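Local coordinates for Tae4 (Agrobacterium tumefaciens, PDB 6IJF), which is a type VI secretion amidase effector of the papain-like (clan CA) peptidase group and probably cleaves amide bonds in the peptide stems of rival bacteria's peptidoglycan, at residues E99-T104 with G113-V118; L90-S95 with T155-P160; P42-T47 with S66-Q71. One frame throughout, in Å; residues are numbered along the deposited sequence.

Along the chain, contact 3 closes first; the segment 90-95 of contact 2 follows, both segments of contact 1 come next, and strand 155-160 then completes contact 2. Contacts 1 and 2 have centres about 9 Å apart and share one antiparallel sheet, in which strand 155-160 lies between strands 101-103 and 116-122. Contact 3 joins the loop before helix 48-58 to strand 68-69, on the far side of the chain's centre from contact 1, their centres about 26 Å apart; the centre of contact 2 is about 21 Å from that of contact 3. Helices and sheet are consistent with the papain-like architecture of its clan, with a probable Cys48, His132 and Asp134 triad.

Contact 1: E99-T104 with G113-V118; sequences EPDPYT and GARNGV
Asp101 and Arg115 both set CG beside the backbone N and anti to the carbonyl carbon (chi1 -61° in Asp101, -53° in Arg115), and a bend at chi3 of the arginine (-64°) turns its guanidinium toward the carboxylate. The two form a salt bridge gripped end-on by NH1 and NH2, and both nitrogens go to the same oxygen. Arg115 NH2 lies 3.1 Å from Asp101 OD2, and Arg115 NH1 lies 3.2 Å from that same OD2. The NH2 hydrogen bond uses the anti lone pair of OD2, on the side away from OD1, whereas NH1 meets the oxygen nearly in line with its C-O bond. Carboxylate and guanidinium are nearly coplanar, so the acid sits at the edge of the arginine's flat group and not over its face. The ring of Tyr103 stands almost perpendicular to the guanidinium, and Tyr103 OH is 3.4 Å from Arg115 NH2. Further bonds from Arg115 NE to Ile112 O and from NH2 to Gly111 O, at the end of helix 108-112, help to fix the rotation of the guanidinium. Because strand 155-160 lies between strands 101-103 and 116-122, the bridge passes across it; its backbone pairs with Asp101 and Tyr103, and Arg115, between helix 108-112 and strand 116-122, packs on its Phe158 and Pro160.

Contact 2: L90-S95 with T155-P160; sequences LMKRTS and TIWFWP. With SO4 (sulfate ion), chain F.
Met91 lays its CB over one face of the Trp159 indole, toward the rim of the six-membered ring. This CH-pi contact puts Met91 CB 4.1 Å from the ring centroid and 26° off the ring normal, and the closest approach is 3.7 Å between Met91 CB and Trp159 CZ2. Beyond CB the methionine turns away, its chain bent at chi2 (-60°), so the sulfur end takes no part. Lys92 instead extends toward the strand: straight beyond CG, it runs across the Trp157 ring at about a right angle to that side chain. Its CD and CE pass by the six-membered ring, CE above one face near the rim, and Lys92 NZ ends 3.7 Å from Trp157 CH2. Met91 and Lys92 thus face alternate residues of the strand, the Lys92 side chain on Trp157 and Met91 on Trp159, where the lysine's backbone N also comes near the six-membered ring. Trp159 NE1 is held by Gly98 O, which helps to fix the plane of the indole. Past the helix end, a sulfate, probably from the crystallisation liquor, is bound by Arg93 through NE and NH1 and by Ser95 through N and OG; Arg93 NH1 comes within 2.9 Å of its O3. The end of helix 84-92 packs here on strand 155-160, the helix-on-sheet packing of this probably papain-like alpha+beta fold.

Contact 3: P42-T47 with S66-Q71; sequences PNYHNT and SSHRIQ
The loop that leads into helix 48-58, at whose start lies Cys48 of the probable catalytic triad of this probably papain-like fold, is tied at Tyr44 to the small two-stranded antiparallel sheet formed by strands 68-69 and 79-80. A single side-chain bond does this. Tyr44 OH and His68 NE2 are 3.0 Å apart and hydrogen-bonded, either atom being able to act as donor. The two side chains come from opposite directions, the backbones staying well apart: the nearest alpha carbons, Tyr44 CA and His68 CA, are separated by 11.8 Å. Each group meets the other at its edge, the nitrogen lying near the plane of the phenol ring and the hydroxyl near that of the imidazole, while the ring planes stand at 89° to each other. With CG beside its backbone N and anti to the carbonyl carbon (chi1 -65°), Tyr44 carries its hydroxyl to His68, whose own first torsion is of the same kind. The phenol ring is stacked on Phe38 and also touches Phe30 of helix 26-33, and the His68 ring meets Trp35, so aromatic neighbours flank both partners. On the strand side, His68 is also gripped at its other nitrogen, so that both ring nitrogens are engaged and the rotation of the imidazole is fixed from two sides. The backbone of His68 pairs with Ile80 in the neighbouring strand, while His68 O accepts a bond from Ser66 OG at 3.0 Å. Of the loop residues beyond Tyr44, His45, Asn46 and Thr47 meet the chain of another protein in the assembly. Ser67 OG and His68 ND1, hydrogen-bonded with either as donor, are 2.8 Å apart, the hydroxyl lying in the ring plane.

Contact 1: E99-T104 with G113-V118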
loop_
_atom_site.group_PDB
_atom_site.type_symbol
_atom_site.label_atom_id
_atom_site.label_comp_id
_atom_site.label_asym_id
_atom_site.label_seq_id
_atom_site.Cartn_x
_atom_site.Cartn_y
_atom_site.Cartn_z
ATOM N N GLU C 99 -20.837 -19.525 -19.988
ATOM C CA GLU C 99 -19.583 -20.064 -19.423
ATOM C C GLU C 99 -18.564 -18.932 -19.384
ATOM O O GLU C 99 -18.323 -18.273 -20.396
ATOM C CB GLU C 99 -19.031 -21.251 -20.238
ATOM C CG GLU C 99 -19.796 -22.549 -19.996
ATOM C CD GLU C 99 -20.034 -22.931 -18.539
ATOM O OE1 GLU C 99 -19.058 -22.942 -17.743
ATOM O OE2 GLU C 99 -21.202 -23.233 -18.191
ATOM N N PRO C 100 -17.948 -18.689 -18.218
ATOM C CA PRO C 100 -16.873 -17.695 -18.122
ATOM C C PRO C 100 -15.540 -18.311 -18.578
ATOM O O PRO C 100 -15.461 -19.510 -18.694
ATOM C CB PRO C 100 -16.855 -17.385 -16.624
ATOM C CG PRO C 100 -17.117 -18.762 -16.040
ATOM C CD PRO C 100 -18.224 -19.341 -16.935
ATOM N N ASP C 101 -14.518 -17.481 -18.779
ATOM C CA ASP C 101 -13.109 -17.931 -18.931
ATOM C C ASP C 101 -12.544 -18.142 -17.529
ATOM O O ASP C 101 -12.425 -17.171 -16.785
ATOM C CB ASP C 101 -12.294 -16.890 -19.712
ATOM C CG ASP C 101 -12.787 -16.628 -21.126
ATOM O OD1 ASP C 101 -13.433 -17.512 -21.663
ATOM O OD2 ASP C 101 -12.455 -15.579 -21.682
ATOM N N PRO C 102 -12.183 -19.378 -17.096
ATOM C CA PRO C 102 -11.542 -19.573 -15.794
ATOM C C PRO C 102 -10.035 -19.274 -15.832
ATOM O O PRO C 102 -9.372 -19.693 -16.761
ATOM C CB PRO C 102 -11.807 -21.048 -15.456
ATOM C CG PRO C 102 -12.380 -21.707 -16.701
ATOM C CD PRO C 102 -12.388 -20.655 -17.797
ATOM N N TYR C 103 -9.533 -18.546 -14.836
ATOM C CA TYR C 103 -8.104 -18.206 -14.701
ATOM C C TYR C 103 -7.617 -18.499 -13.286
ATOM O O TYR C 103 -8.406 -18.874 -12.357
ATOM C CB TYR C 103 -7.859 -16.741 -15.061
ATOM C CG TYR C 103 -8.107 -16.422 -16.503
ATOM C CD1 TYR C 103 -7.236 -16.860 -17.472
ATOM C CD2 TYR C 103 -9.233 -15.709 -16.909
ATOM C CE1 TYR C 103 -7.471 -16.630 -18.818
ATOM C CE2 TYR C 103 -9.457 -15.409 -18.244
ATOM C CZ TYR C 103 -8.584 -15.905 -19.210
ATOM O OH TYR C 103 -8.752 -15.642 -20.540
ATOM N N THR C 104 -6.298 -18.340 -13.151
ATOM C CA THR C 104 -5.531 -18.418 -11.886
ATOM C C THR C 104 -4.959 -17.044 -11.590
ATOM O O THR C 104 -4.842 -16.204 -12.480
ATOM C CB THR C 104 -4.409 -19.452 -12.032
ATOM O OG1 THR C 104 -3.512 -19.000 -13.056
ATOM C CG2 THR C 104 -4.978 -20.816 -12.333
ATOM N N GLY C 113 -6.884 -9.070 -20.134
ATOM C CA GLY C 113 -6.271 -8.238 -21.181
ATOM C C GLY C 113 -6.934 -6.879 -21.252
ATOM O O GLY C 113 -7.105 -6.249 -20.181
ATOM N N ALA C 114 -7.345 -6.452 -22.449
ATOM C CA ALA C 114 -7.966 -5.125 -22.669
ATOM C C ALA C 114 -9.497 -5.247 -22.585
ATOM O O ALA C 114 -10.188 -4.240 -22.802
ATOM C CB ALA C 114 -7.497 -4.533 -23.985
ATOM N N ARG C 115 -9.995 -6.425 -22.222
ATOM C CA ARG C 115 -11.450 -6.727 -22.185
ATOM C C ARG C 115 -12.033 -6.152 -20.884
ATOM O O ARG C 115 -11.262 -5.861 -19.924
ATOM C CB ARG C 115 -11.685 -8.226 -22.414
ATOM C CG ARG C 115 -11.016 -8.766 -23.680
ATOM C CD ARG C 115 -11.277 -10.232 -23.944
ATOM N NE ARG C 115 -10.709 -11.089 -22.910
ATOM C CZ ARG C 115 -11.140 -12.318 -22.638
ATOM N NH1 ARG C 115 -12.141 -12.830 -23.326
ATOM N NH2 ARG C 115 -10.593 -13.042 -21.682
ATOM N N ASN C 116 -13.334 -5.876 -20.923
ATOM C CA ASN C 116 -14.158 -5.399 -19.793
ATOM C C ASN C 116 -15.221 -6.471 -19.568
ATOM O O ASN C 116 -15.628 -7.150 -20.545
ATOM C CB ASN C 116 -14.799 -4.039 -20.066
ATOM C CG ASN C 116 -13.836 -2.984 -20.563
ATOM O OD1 ASN C 116 -14.123 -2.286 -21.537
ATOM N ND2 ASN C 116 -12.711 -2.822 -19.897
ATOM N N GLY C 117 -15.640 -6.649 -18.330
ATOM C CA GLY C 117 -16.727 -7.593 -18.040
ATOM C C GLY C 117 -16.961 -7.808 -16.574
ATOM O O GLY C 117 -16.699 -6.890 -15.774
ATOM N N VAL C 118 -17.557 -8.942 -16.250
ATOM C CA VAL C 118 -17.888 -9.334 -14.857
ATOM C C VAL C 118 -16.800 -10.295 -14.414
ATOM O O VAL C 118 -16.328 -11.064 -15.263
ATOM C CB VAL C 118 -19.278 -9.990 -14.765
ATOM C CG1 VAL C 118 -19.586 -10.418 -13.345
ATOM C CG2 VAL C 118 -20.355 -9.075 -15.319
#

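Contact 2: L90-S95 with T155-P160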
loop_
_atom_site.group_PDB
_atom_site.type_symbol
_atom_site.label_atom_id
_atom_site.label_comp_id
_atom_site.label_asym_id
_atom_site.label_seq_id
_atom_site.Cartn_x
_atom_site.Cartn_y
_atom_site.Cartn_z
ATOM N N LEU C 90 -25.691 -18.201 -11.059
ATOM C CA LEU C 90 -26.752 -17.658 -11.931
ATOM C C LEU C 90 -26.141 -17.053 -13.184
ATOM O O LEU C 90 -26.690 -17.256 -14.290
ATOM C CB LEU C 90 -27.527 -16.605 -11.132
ATOM C CG LEU C 90 -28.662 -15.915 -11.872
ATOM C CD1 LEU C 90 -29.851 -15.790 -10.926
ATOM C CD2 LEU C 90 -28.247 -14.541 -12.380
ATOM N N MET C 91 -25.053 -16.296 -13.032
ATOM C CA MET C 91 -24.430 -15.581 -14.169
ATOM C C MET C 91 -23.938 -16.603 -15.191
ATOM O O MET C 91 -23.884 -16.231 -16.397
ATOM C CB MET C 91 -23.246 -14.717 -13.708
ATOM C CG MET C 91 -23.668 -13.370 -13.063
ATOM S SD MET C 91 -24.598 -12.378 -14.234
ATOM C CE MET C 91 -25.797 -11.587 -13.152
ATOM N N LYS C 92 -23.571 -17.805 -14.720
ATOM C CA LYS C 92 -22.985 -18.905 -15.544
ATOM C C LYS C 92 -24.047 -19.495 -16.473
ATOM O O LYS C 92 -23.662 -20.098 -17.475
ATOM C CB LYS C 92 -22.447 -20.032 -14.650
ATOM C CG LYS C 92 -21.072 -20.551 -14.978
ATOM C CD LYS C 92 -20.532 -21.483 -13.893
ATOM C CE LYS C 92 -19.489 -22.451 -14.414
ATOM N NZ LYS C 92 -18.982 -23.341 -13.343
ATOM N N ARG C 93 -25.337 -19.334 -16.151
ATOM C CA ARG C 93 -26.441 -19.907 -16.964
ATOM C C ARG C 93 -26.410 -19.296 -18.354
ATOM O O ARG C 93 -26.057 -18.113 -18.483
ATOM C CB ARG C 93 -27.792 -19.721 -16.285
ATOM C CG ARG C 93 -27.849 -20.504 -14.979
ATOM C CD ARG C 93 -28.905 -19.921 -14.067
ATOM N NE ARG C 93 -30.190 -19.842 -14.742
ATOM C CZ ARG C 93 -31.236 -19.113 -14.335
ATOM N NH1 ARG C 93 -32.330 -19.077 -15.077
ATOM N NH2 ARG C 93 -31.170 -18.400 -13.221
ATOM N N THR C 94 -26.779 -20.096 -19.352
ATOM C CA THR C 94 -26.786 -19.712 -20.785
ATOM C C THR C 94 -27.755 -18.523 -20.955
ATOM O O THR C 94 -27.542 -17.703 -21.874
ATOM C CB THR C 94 -27.101 -20.927 -21.678
ATOM O OG1 THR C 94 -28.174 -21.688 -21.117
ATOM C CG2 THR C 94 -25.922 -21.857 -21.830
ATOM N N SER C 95 -28.796 -18.406 -20.124
ATOM C CA SER C 95 -29.756 -17.275 -20.255
ATOM C C SER C 95 -29.162 -15.992 -19.670
ATOM O O SER C 95 -29.768 -14.930 -19.898
ATOM C CB SER C 95 -31.114 -17.568 -19.650
ATOM O OG SER C 95 -30.973 -17.925 -18.295
ATOM N N THR C 155 -9.443 -19.488 -7.810
ATOM C CA THR C 155 -9.785 -19.370 -9.246
ATOM C C THR C 155 -10.445 -18.017 -9.468
ATOM O O THR C 155 -11.003 -17.430 -8.517
ATOM C CB THR C 155 -10.671 -20.507 -9.777
ATOM O OG1 THR C 155 -11.962 -20.386 -9.188
ATOM C CG2 THR C 155 -10.136 -21.894 -9.477
ATOM N N ILE C 156 -10.319 -17.532 -10.687
ATOM C CA ILE C 156 -10.916 -16.258 -11.129
ATOM C C ILE C 156 -11.732 -16.564 -12.375
ATOM O O ILE C 156 -11.161 -17.132 -13.329
ATOM C CB ILE C 156 -9.800 -15.239 -11.367
ATOM C CG1 ILE C 156 -9.014 -15.030 -10.069
ATOM C CG2 ILE C 156 -10.362 -13.957 -11.952
ATOM C CD1 ILE C 156 -7.731 -14.290 -10.225
ATOM N N TRP C 157 -13.018 -16.216 -12.354
ATOM C CA TRP C 157 -13.884 -16.360 -13.544
ATOM C C TRP C 157 -14.060 -14.991 -14.175
ATOM O O TRP C 157 -14.418 -14.027 -13.464
ATOM C CB TRP C 157 -15.233 -16.976 -13.190
ATOM C CG TRP C 157 -15.173 -18.376 -12.679
ATOM C CD1 TRP C 157 -14.143 -19.261 -12.790
ATOM C CD2 TRP C 157 -16.251 -19.081 -12.046
ATOM N NE1 TRP C 157 -14.497 -20.459 -12.239
ATOM C CE2 TRP C 157 -15.783 -20.382 -11.772
ATOM C CE3 TRP C 157 -17.556 -18.741 -11.680
ATOM C CZ2 TRP C 157 -16.583 -21.344 -11.153
ATOM C CZ3 TRP C 157 -18.341 -19.683 -11.055
ATOM C CH2 TRP C 157 -17.858 -20.968 -10.794
ATOM N N PHE C 158 -13.865 -14.916 -15.477
ATOM C CA PHE C 158 -14.082 -13.680 -16.265
ATOM C C PHE C 158 -15.143 -13.927 -17.335
ATOM O O PHE C 158 -14.978 -14.836 -18.167
ATOM C CB PHE C 158 -12.764 -13.231 -16.884
ATOM C CG PHE C 158 -12.893 -11.970 -17.677
ATOM C CD1 PHE C 158 -13.478 -10.856 -17.120
ATOM C CD2 PHE C 158 -12.465 -11.914 -19.000
ATOM C CE1 PHE C 158 -13.643 -9.696 -17.862
ATOM C CE2 PHE C 158 -12.623 -10.751 -19.740
ATOM C CZ PHE C 158 -13.202 -9.641 -19.165
ATOM N N TRP C 159 -16.177 -13.089 -17.343
ATOM C CA TRP C 159 -17.187 -12.996 -18.441
ATOM C C TRP C 159 -16.954 -11.716 -19.236
ATOM O O TRP C 159 -17.323 -10.631 -18.788
ATOM C CB TRP C 159 -18.591 -12.979 -17.858
ATOM C CG TRP C 159 -19.037 -14.190 -17.102
ATOM C CD1 TRP C 159 -19.698 -15.255 -17.626
ATOM C CD2 TRP C 159 -19.017 -14.404 -15.676
ATOM N NE1 TRP C 159 -20.060 -16.127 -16.640
ATOM C CE2 TRP C 159 -19.699 -15.616 -15.428
ATOM C CE3 TRP C 159 -18.514 -13.698 -14.582
ATOM C CZ2 TRP C 159 -19.821 -16.157 -14.157
ATOM C CZ3 TRP C 159 -18.670 -14.220 -13.327
ATOM C CH2 TRP C 159 -19.314 -15.432 -13.112
ATOM N N PRO C 160 -16.333 -11.774 -20.435
ATOM C CA PRO C 160 -16.128 -10.568 -21.241
ATOM C C PRO C 160 -17.454 -10.022 -21.805
ATOM O O PRO C 160 -18.285 -10.818 -22.137
ATOM C CB PRO C 160 -15.200 -11.038 -22.369
ATOM C CG PRO C 160 -15.454 -12.512 -22.469
ATOM C CD PRO C 160 -15.799 -12.987 -21.072
HETATM S S SO4 F . -30.841 -21.695 -18.076
HETATM O O1 SO4 F . -31.733 -22.579 -18.776
HETATM O O2 SO4 F . -29.961 -21.059 -19.024
HETATM O O3 SO4 F . -31.611 -20.690 -17.374
HETATM O O4 SO4 F . -30.037 -22.460 -17.153
#

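Contact 3: P42-T47 with S66-Q71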
loop_
_atom_site.group_PDB
_atom_site.type_symbol
_atom_site.label_atom_id
_atom_site.label_comp_id
_atom_site.label_asym_id
_atom_site.label_seq_id
_atom_site.Cartn_x
_atom_site.Cartn_y
_atom_site.Cartn_z
ATOM N N PRO C 42 -24.814 -8.461 10.867
ATOM C CA PRO C 42 -23.604 -9.141 10.410
ATOM C C PRO C 42 -23.834 -10.094 9.232
ATOM O O PRO C 42 -22.867 -10.433 8.572
ATOM C CB PRO C 42 -23.095 -9.880 11.653
ATOM C CG PRO C 42 -24.351 -10.083 12.490
ATOM C CD PRO C 42 -25.196 -8.855 12.233
ATOM N N ASN C 43 -25.081 -10.477 8.954
ATOM C CA ASN C 43 -25.398 -11.329 7.777
ATOM C C ASN C 43 -25.312 -10.499 6.495
ATOM O O ASN C 43 -25.353 -11.106 5.422
ATOM C CB ASN C 43 -26.780 -11.978 7.885
ATOM C CG ASN C 43 -26.880 -12.904 9.088
ATOM O OD1 ASN C 43 -27.750 -12.746 9.952
ATOM N ND2 ASN C 43 -25.956 -13.849 9.173
ATOM N N TYR C 44 -25.235 -9.160 6.589
ATOM C CA TYR C 44 -25.317 -8.261 5.405
ATOM C C TYR C 44 -24.054 -7.406 5.257
ATOM O O TYR C 44 -24.081 -6.429 4.465
ATOM C CB TYR C 44 -26.601 -7.443 5.500
ATOM C CG TYR C 44 -27.814 -8.327 5.407
ATOM C CD1 TYR C 44 -28.271 -8.769 4.176
ATOM C CD2 TYR C 44 -28.461 -8.789 6.547
ATOM C CE1 TYR C 44 -29.361 -9.618 4.075
ATOM C CE2 TYR C 44 -29.558 -9.639 6.463
ATOM C CZ TYR C 44 -30.010 -10.050 5.224
ATOM O OH TYR C 44 -31.087 -10.876 5.089
ATOM N N HIS C 45 -22.966 -7.778 5.931
ATOM C CA HIS C 45 -21.687 -7.016 5.838
ATOM C C HIS C 45 -21.155 -7.029 4.400
ATOM O O HIS C 45 -20.562 -6.001 3.987
ATOM C CB HIS C 45 -20.658 -7.571 6.832
ATOM C CG HIS C 45 -20.827 -7.002 8.202
ATOM N ND1 HIS C 45 -20.552 -7.730 9.341
ATOM C CD2 HIS C 45 -21.246 -5.784 8.627
ATOM C CE1 HIS C 45 -20.784 -6.983 10.400
ATOM N NE2 HIS C 45 -21.218 -5.792 9.991
ATOM N N ASN C 46 -21.272 -8.165 3.712
ATOM C CA ASN C 46 -20.624 -8.398 2.397
ATOM C C ASN C 46 -21.620 -8.005 1.302
ATOM O O ASN C 46 -22.616 -8.706 1.120
ATOM C CB ASN C 46 -20.052 -9.812 2.297
ATOM C CG ASN C 46 -19.058 -10.073 3.406
ATOM O OD1 ASN C 46 -19.175 -11.072 4.112
ATOM N ND2 ASN C 46 -18.146 -9.144 3.619
ATOM N N THR C 47 -21.375 -6.888 0.625
ATOM C CA THR C 47 -22.360 -6.221 -0.274
ATOM C C THR C 47 -22.082 -6.514 -1.743
ATOM O O THR C 47 -22.862 -6.016 -2.579
ATOM C CB THR C 47 -22.355 -4.711 0.023
ATOM O OG1 THR C 47 -21.053 -4.230 -0.315
ATOM C CG2 THR C 47 -22.673 -4.396 1.471
ATOM N N SER C 66 -33.968 -15.120 -7.018
ATOM C CA SER C 66 -33.229 -14.213 -6.099
ATOM C C SER C 66 -33.562 -14.536 -4.653
ATOM O O SER C 66 -34.685 -14.970 -4.392
ATOM C CB SER C 66 -33.525 -12.783 -6.452
ATOM O OG SER C 66 -34.884 -12.465 -6.208
ATOM N N SER C 67 -32.617 -14.319 -3.751
ATOM C CA SER C 67 -32.816 -14.459 -2.280
ATOM C C SER C 67 -33.737 -13.339 -1.764
ATOM O O SER C 67 -34.487 -13.592 -0.825
ATOM C CB SER C 67 -31.497 -14.487 -1.544
ATOM O OG SER C 67 -30.711 -13.334 -1.826
ATOM N N HIS C 68 -33.672 -12.145 -2.359
ATOM C CA HIS C 68 -34.277 -10.911 -1.796
ATOM C C HIS C 68 -34.838 -10.021 -2.894
ATOM O O HIS C 68 -34.605 -10.284 -4.108
ATOM C CB HIS C 68 -33.248 -10.097 -0.997
ATOM C CG HIS C 68 -32.746 -10.739 0.249
ATOM N ND1 HIS C 68 -31.908 -11.840 0.240
ATOM C CD2 HIS C 68 -32.904 -10.392 1.553
ATOM C CE1 HIS C 68 -31.594 -12.161 1.479
ATOM N NE2 HIS C 68 -32.176 -11.272 2.305
ATOM N N ARG C 69 -35.540 -8.968 -2.468
ATOM C CA ARG C 69 -36.130 -7.969 -3.396
ATOM C C ARG C 69 -35.828 -6.553 -2.901
ATOM O O ARG C 69 -35.739 -6.346 -1.668
ATOM C CB ARG C 69 -37.637 -8.212 -3.546
ATOM C CG ARG C 69 -37.922 -9.620 -4.027
ATOM C CD ARG C 69 -39.161 -9.762 -4.891
ATOM N NE ARG C 69 -38.966 -10.620 -6.062
ATOM C CZ ARG C 69 -38.910 -11.948 -6.053
ATOM N NH1 ARG C 69 -38.980 -12.614 -4.913
ATOM N NH2 ARG C 69 -38.755 -12.602 -7.193
ATOM N N ILE C 70 -35.678 -5.638 -3.865
ATOM C CA ILE C 70 -35.666 -4.159 -3.657
ATOM C C ILE C 70 -37.050 -3.796 -3.110
ATOM O O ILE C 70 -38.065 -4.231 -3.708
ATOM C CB ILE C 70 -35.334 -3.437 -4.973
ATOM C CG1 ILE C 70 -33.923 -3.801 -5.465
ATOM C CG2 ILE C 70 -35.490 -1.918 -4.831
ATOM C CD1 ILE C 70 -33.536 -3.142 -6.783
ATOM N N GLN C 71 -37.067 -3.070 -1.986
ATOM C CA GLN C 71 -38.285 -2.748 -1.206
ATOM C C GLN C 71 -38.741 -1.314 -1.455
ATOM O O GLN C 71 -39.772 -0.965 -0.907
ATOM C CB GLN C 71 -38.022 -2.915 0.290
ATOM C CG GLN C 71 -37.641 -4.332 0.692
ATOM C CD GLN C 71 -38.751 -5.340 0.503
ATOM O OE1 GLN C 71 -39.903 -5.065 0.809
ATOM N NE2 GLN C 71 -38.419 -6.532 0.027
#